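Local coordinates for hypothetical protein (Bacteroides uniformis ATCC 8492, PDB 4QRL), which is of unknown function but folds as a small lipocalin-like beta barrel, a family whose members commonly bind small hydrophobic ligands, at residues 7-19 / 26-38. Numbering follows the deposited sequence. Where two conformers were deposited one is given.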
loop_
_atom_site.group_PDB
_atom_site.type_symbol
_atom_site.label_atom_id
_atom_site.label_comp_id
_atom_site.label_asym_id
_atom_site.label_seq_id
_atom_site.Cartn_x
_atom_site.Cartn_y
_atom_site.Cartn_z
ATOM N N GLY A 7 3.960 13.617 10.568
ATOM C CA GLY A 7 5.256 12.963 10.760
ATOM C C GLY A 7 5.869 12.418 9.479
ATOM O O GLY A 7 5.707 13.013 8.403
ATOM N N ASP A 8 6.619 11.305 9.590
ATOM C CA ASP A 8 7.285 10.688 8.420
ATOM C C ASP A 8 6.309 9.992 7.472
ATOM O O ASP A 8 6.600 9.895 6.283
ATOM C CB ASP A 8 8.327 9.654 8.873
ATOM C CG ASP A 8 9.604 10.247 9.442
ATOM O OD1 ASP A 8 9.817 11.465 9.282
ATOM O OD2 ASP A 8 10.377 9.494 10.040
ATOM N N LEU A 9 5.240 9.414 8.003
ATOM C CA LEU A 9 4.297 8.628 7.211
ATOM C C LEU A 9 3.506 9.486 6.224
ATOM O O LEU A 9 3.182 9.002 5.139
ATOM C CB LEU A 9 3.328 7.824 8.109
ATOM C CG LEU A 9 2.460 6.777 7.382
ATOM C CD1 LEU A 9 3.311 5.680 6.715
ATOM C CD2 LEU A 9 1.417 6.175 8.324
ATOM N N ALA A 10 3.195 10.740 6.605
ATOM C CA ALA A 10 2.395 11.666 5.808
ATOM C C ALA A 10 2.959 11.915 4.417
ATOM O O ALA A 10 4.151 12.178 4.258
ATOM C CB ALA A 10 2.234 12.985 6.542
ATOM N N GLY A 11 2.082 11.839 3.426
ATOM C CA GLY A 11 2.431 12.076 2.028
ATOM C C GLY A 11 2.279 10.883 1.114
ATOM O O GLY A 11 1.635 9.890 1.462
ATOM N N LYS A 12 2.965 10.952 -0.050
ATOM C CA LYS A 12 2.870 9.961 -1.106
ATOM C C LYS A 12 4.115 9.119 -1.152
ATOM O O LYS A 12 5.224 9.622 -0.963
ATOM C CB LYS A 12 2.611 10.655 -2.457
ATOM C CG LYS A 12 2.286 9.661 -3.583
ATOM C CD LYS A 12 1.994 10.409 -4.891
ATOM C CE LYS A 12 0.525 10.506 -5.187
ATOM N NZ LYS A 12 -0.189 11.397 -4.243
ATOM N N TRP A 13 3.908 7.851 -1.433
ATOM C CA TRP A 13 4.929 6.834 -1.425
ATOM C C TRP A 13 4.873 5.975 -2.660
ATOM O O TRP A 13 3.809 5.419 -2.976
ATOM C CB TRP A 13 4.694 5.937 -0.192
ATOM C CG TRP A 13 4.915 6.606 1.120
ATOM C CD1 TRP A 13 3.966 7.127 1.949
ATOM C CD2 TRP A 13 6.155 6.670 1.831
ATOM N NE1 TRP A 13 4.564 7.638 3.088
ATOM C CE2 TRP A 13 5.914 7.368 3.038
ATOM C CE3 TRP A 13 7.468 6.268 1.532
ATOM C CZ2 TRP A 13 6.923 7.589 3.980
ATOM C CZ3 TRP A 13 8.495 6.604 2.417
ATOM C CH2 TRP A 13 8.220 7.259 3.619
ATOM N N GLN A 14 6.001 5.849 -3.348
ATOM C CA GLN A 14 6.047 4.960 -4.519
ATOM C C GLN A 14 6.398 3.569 -4.055
ATOM O O GLN A 14 7.443 3.395 -3.442
ATOM C CB GLN A 14 7.093 5.437 -5.539
ATOM C CG GLN A 14 7.204 4.455 -6.732
ATOM C CD GLN A 14 8.260 4.812 -7.732
ATOM O OE1 GLN A 14 9.303 5.359 -7.393
ATOM N NE2 GLN A 14 8.025 4.457 -8.994
ATOM N N LEU A 15 5.551 2.573 -4.376
ATOM C CA LEU A 15 5.861 1.181 -4.031
ATOM C C LEU A 15 6.857 0.705 -5.091
ATOM O O LEU A 15 6.514 0.571 -6.269
ATOM C CB LEU A 15 4.587 0.308 -3.970
ATOM C CG LEU A 15 4.648 -0.977 -3.088
ATOM C CD1 LEU A 15 3.235 -1.523 -2.820
ATOM C CD2 LEU A 15 5.479 -2.076 -3.742
ATOM N N ARG A 16 8.106 0.565 -4.685
ATOM C CA ARG A 16 9.210 0.211 -5.578
ATOM C C ARG A 16 9.363 -1.256 -5.822
ATOM O O ARG A 16 9.870 -1.661 -6.880
ATOM C CB ARG A 16 10.549 0.691 -4.949
ATOM C CG ARG A 16 10.696 2.173 -4.825
ATOM C CD ARG A 16 12.037 2.467 -4.191
ATOM N NE ARG A 16 13.152 2.168 -5.084
ATOM C CZ ARG A 16 14.417 2.483 -4.827
ATOM N NH1 ARG A 16 14.738 3.108 -3.699
ATOM N NH2 ARG A 16 15.370 2.172 -5.692
ATOM N N GLN A 17 9.127 -2.049 -4.780
ATOM C CA GLN A 17 9.418 -3.466 -4.883
ATOM C C GLN A 17 8.608 -4.302 -3.912
ATOM O O GLN A 17 8.242 -3.823 -2.845
ATOM C CB GLN A 17 10.929 -3.650 -4.540
ATOM C CG GLN A 17 11.507 -5.022 -4.814
ATOM C CD GLN A 17 12.900 -5.134 -4.250
ATOM O OE1 GLN A 17 13.153 -4.800 -3.102
ATOM N NE2 GLN A 17 13.834 -5.578 -5.063
ATOM N N TYR A 18 8.331 -5.560 -4.298
ATOM C CA TYR A 18 7.778 -6.553 -3.395
ATOM C C TYR A 18 8.856 -7.550 -3.102
ATOM O O TYR A 18 9.548 -7.985 -4.024
ATOM C CB TYR A 18 6.544 -7.286 -3.943
ATOM C CG TYR A 18 5.253 -6.510 -3.915
ATOM C CD1 TYR A 18 4.611 -6.228 -2.711
ATOM C CD2 TYR A 18 4.610 -6.154 -5.095
ATOM C CE1 TYR A 18 3.398 -5.549 -2.682
ATOM C CE2 TYR A 18 3.401 -5.472 -5.079
ATOM C CZ TYR A 18 2.807 -5.158 -3.870
ATOM O OH TYR A 18 1.601 -4.513 -3.865
ATOM N N GLN A 19 8.988 -7.969 -1.840
ATOM C CA GLN A 19 9.929 -9.038 -1.513
ATOM C C GLN A 19 9.082 -10.154 -0.983
ATOM O O GLN A 19 8.566 -10.078 0.124
ATOM C CB GLN A 19 11.008 -8.594 -0.536
ATOM C CG GLN A 19 11.923 -7.550 -1.133
ATOM C CD GLN A 19 12.935 -7.089 -0.130
ATOM O OE1 GLN A 19 12.966 -7.544 1.022
ATOM N NE2 GLN A 19 13.746 -6.137 -0.534
ATOM N N GLU A 26 10.364 -8.479 -6.870
ATOM C CA GLU A 26 9.912 -7.904 -8.127
ATOM C C GLU A 26 9.735 -6.426 -8.011
ATOM O O GLU A 26 9.128 -5.953 -7.050
ATOM C CB GLU A 26 8.597 -8.552 -8.598
ATOM C CG GLU A 26 8.271 -8.205 -10.041
ATOM C CD GLU A 26 7.121 -8.988 -10.632
ATOM O OE1 GLU A 26 6.137 -9.272 -9.907
ATOM O OE2 GLU A 26 7.175 -9.247 -11.853
ATOM N N LYS A 27 10.287 -5.688 -8.990
ATOM C CA LYS A 27 10.159 -4.241 -9.072
ATOM C C LYS A 27 8.742 -3.889 -9.527
ATOM O O LYS A 27 8.138 -4.619 -10.299
ATOM C CB LYS A 27 11.227 -3.625 -9.998
ATOM C CG LYS A 27 12.604 -3.602 -9.332
ATOM C CD LYS A 27 13.719 -3.172 -10.293
ATOM C CE LYS A 27 15.083 -3.381 -9.670
ATOM N NZ LYS A 27 16.166 -2.772 -10.486
ATOM N N VAL A 28 8.192 -2.830 -8.939
ATOM C CA VAL A 28 6.846 -2.292 -9.148
ATOM C C VAL A 28 7.018 -0.849 -9.568
ATOM O O VAL A 28 7.766 -0.103 -8.908
ATOM C CB VAL A 28 6.052 -2.393 -7.814
ATOM C CG1 VAL A 28 4.639 -1.773 -7.908
ATOM C CG2 VAL A 28 6.009 -3.821 -7.297
ATOM N N ASP A 29 6.348 -0.419 -10.618
ATOM C CA ASP A 29 6.558 1.010 -10.918
ATOM C C ASP A 29 5.258 1.763 -11.127
ATOM O O ASP A 29 5.265 2.900 -11.603
ATOM C CB ASP A 29 7.471 1.169 -12.154
ATOM C CG ASP A 29 6.884 0.743 -13.494
ATOM O OD1 ASP A 29 5.909 -0.054 -13.499
ATOM O OD2 ASP A 29 7.428 1.172 -14.541
ATOM N N SER A 30 4.156 1.155 -10.754
ATOM C CA SER A 30 2.847 1.689 -11.063
ATOM C C SER A 30 1.956 1.929 -9.856
ATOM O O SER A 30 0.791 2.234 -10.057
ATOM C CB SER A 30 2.156 0.691 -11.986
ATOM O OG SER A 30 2.184 -0.611 -11.419
ATOM N N VAL A 31 2.447 1.744 -8.620
ATOM C CA VAL A 31 1.576 1.845 -7.441
ATOM C C VAL A 31 2.110 2.897 -6.492
ATOM O O VAL A 31 3.311 2.918 -6.201
ATOM C CB VAL A 31 1.418 0.488 -6.719
ATOM C CG1 VAL A 31 0.510 0.620 -5.500
ATOM C CG2 VAL A 31 0.896 -0.600 -7.673
ATOM N N PHE A 32 1.204 3.755 -6.013
ATOM C CA PHE A 32 1.549 4.879 -5.131
ATOM C C PHE A 32 0.579 4.913 -3.983
ATOM O O PHE A 32 -0.639 4.919 -4.226
ATOM C CB PHE A 32 1.495 6.214 -5.920
ATOM C CG PHE A 32 2.471 6.255 -7.075
ATOM C CD1 PHE A 32 2.182 5.604 -8.278
ATOM C CD2 PHE A 32 3.727 6.825 -6.920
ATOM C CE1 PHE A 32 3.112 5.584 -9.325
ATOM C CE2 PHE A 32 4.651 6.815 -7.982
ATOM C CZ PHE A 32 4.330 6.210 -9.172
ATOM N N TYR A 33 1.089 4.869 -2.732
ATOM C CA TYR A 33 0.206 4.929 -1.541
ATOM C C TYR A 33 0.268 6.317 -0.964
ATOM O O TYR A 33 1.324 6.934 -0.958
ATOM C CB TYR A 33 0.626 3.924 -0.443
ATOM C CG TYR A 33 0.265 2.466 -0.611
ATOM C CD1 TYR A 33 -0.103 1.950 -1.853
ATOM C CD2 TYR A 33 0.403 1.570 0.450
ATOM C CE1 TYR A 33 -0.419 0.603 -2.008
ATOM C CE2 TYR A 33 0.139 0.213 0.287
ATOM C CZ TYR A 33 -0.266 -0.266 -0.942
ATOM O OH TYR A 33 -0.568 -1.601 -1.088
ATOM N N ASN A 34 -0.847 6.805 -0.431
ATOM C CA ASN A 34 -0.877 8.136 0.136
ATOM C C ASN A 34 -1.549 8.076 1.492
ATOM O O ASN A 34 -2.586 7.401 1.657
ATOM C CB ASN A 34 -1.636 9.057 -0.828
ATOM C CG ASN A 34 -1.531 10.497 -0.483
ATOM O OD1 ASN A 34 -2.375 11.062 0.223
ATOM N ND2 ASN A 34 -0.486 11.113 -0.981
ATOM N N PHE A 35 -0.909 8.702 2.480
ATOM C CA PHE A 35 -1.388 8.748 3.862
ATOM C C PHE A 35 -1.606 10.198 4.264
ATOM O O PHE A 35 -0.656 10.986 4.253
ATOM C CB PHE A 35 -0.373 8.069 4.814
ATOM C CG PHE A 35 -0.030 6.639 4.460
ATOM C CD1 PHE A 35 -0.789 5.581 4.949
ATOM C CD2 PHE A 35 1.096 6.346 3.688
ATOM C CE1 PHE A 35 -0.472 4.256 4.613
ATOM C CE2 PHE A 35 1.390 5.023 3.318
ATOM C CZ PHE A 35 0.652 3.982 3.837
ATOM N N GLN A 36 -2.844 10.564 4.638
ATOM C CA GLN A 36 -3.057 11.942 5.078
ATOM C C GLN A 36 -4.043 11.995 6.244
ATOM O O GLN A 36 -5.249 11.932 6.014
ATOM C CB GLN A 36 -3.543 12.849 3.925
ATOM C CG GLN A 36 -2.493 13.187 2.839
ATOM C CD GLN A 36 -1.355 14.099 3.273
ATOM O OE1 GLN A 36 -1.379 14.730 4.336
ATOM N NE2 GLN A 36 -0.342 14.221 2.425
ATOM N N LYS A 37 -3.513 12.083 7.483
ATOM C CA LYS A 37 -4.261 12.190 8.753
ATOM C C LYS A 37 -5.446 11.197 8.791
ATOM O O LYS A 37 -6.602 11.612 8.953
ATOM C CB LYS A 37 -4.754 13.635 8.979
ATOM C CG LYS A 37 -3.630 14.673 8.878
ATOM C CD LYS A 37 -4.067 16.070 9.315
ATOM C CE LYS A 37 -2.886 17.007 9.481
ATOM N NZ LYS A 37 -1.810 16.420 10.341
ATOM N N GLY A 38 -5.140 9.910 8.614
ATOM C CA GLY A 38 -6.152 8.853 8.633
ATOM C C GLY A 38 -6.693 8.456 7.281
ATOM O O GLY A 38 -7.142 7.322 7.118
HETATM O O HOH W 1 5.340 2.198 -7.988
HETATM O O HOH W 2 -0.695 -2.718 -3.496
#
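The first hairpin of the closed, eight-stranded lipocalin-like barrel pairs strand 11-19 with a strand broken at Ser30 into 26-29 and 31-36, and the G-x-W signature of lipocalins, Gly11 to Trp13, sits at its start. Gly11 and Phe35 exchange backbone hydrogen bonds, Gly11 N to Phe35 O being nearly straight (173°), and Trp13 and Tyr33 form the next hydrogen-bonded pair. With CG anti to its own carbonyl carbon (chi1 -67°), Trp13 turns its indole back along its strand, where NE1 donates in the ring plane to Leu9 O at 2.8 Å. Trp13 CD1 meets the edge of the Phe35 ring, 3.4 Å from Phe35 CD2. Leu9 CD1 lies over one face of that phenyl, 4.0 Å from its centroid, while Leu102 touches all three residues. Replacing Trp13 by an alanine is likely to leave Leu9 O without its indole donor and open a gap beside Phe35. At the corner a water accepts from Val31 N and donates to Leu15 O; Arg16 and Gln17 form a classic bulge against Ile112 of strand 109-115. Beyond it, Val28 CG2 packs 3.5 Å from Tyr18 CD2, and a second water links Tyr18 OH to Tyr33 OH, 2.7 Å from the latter.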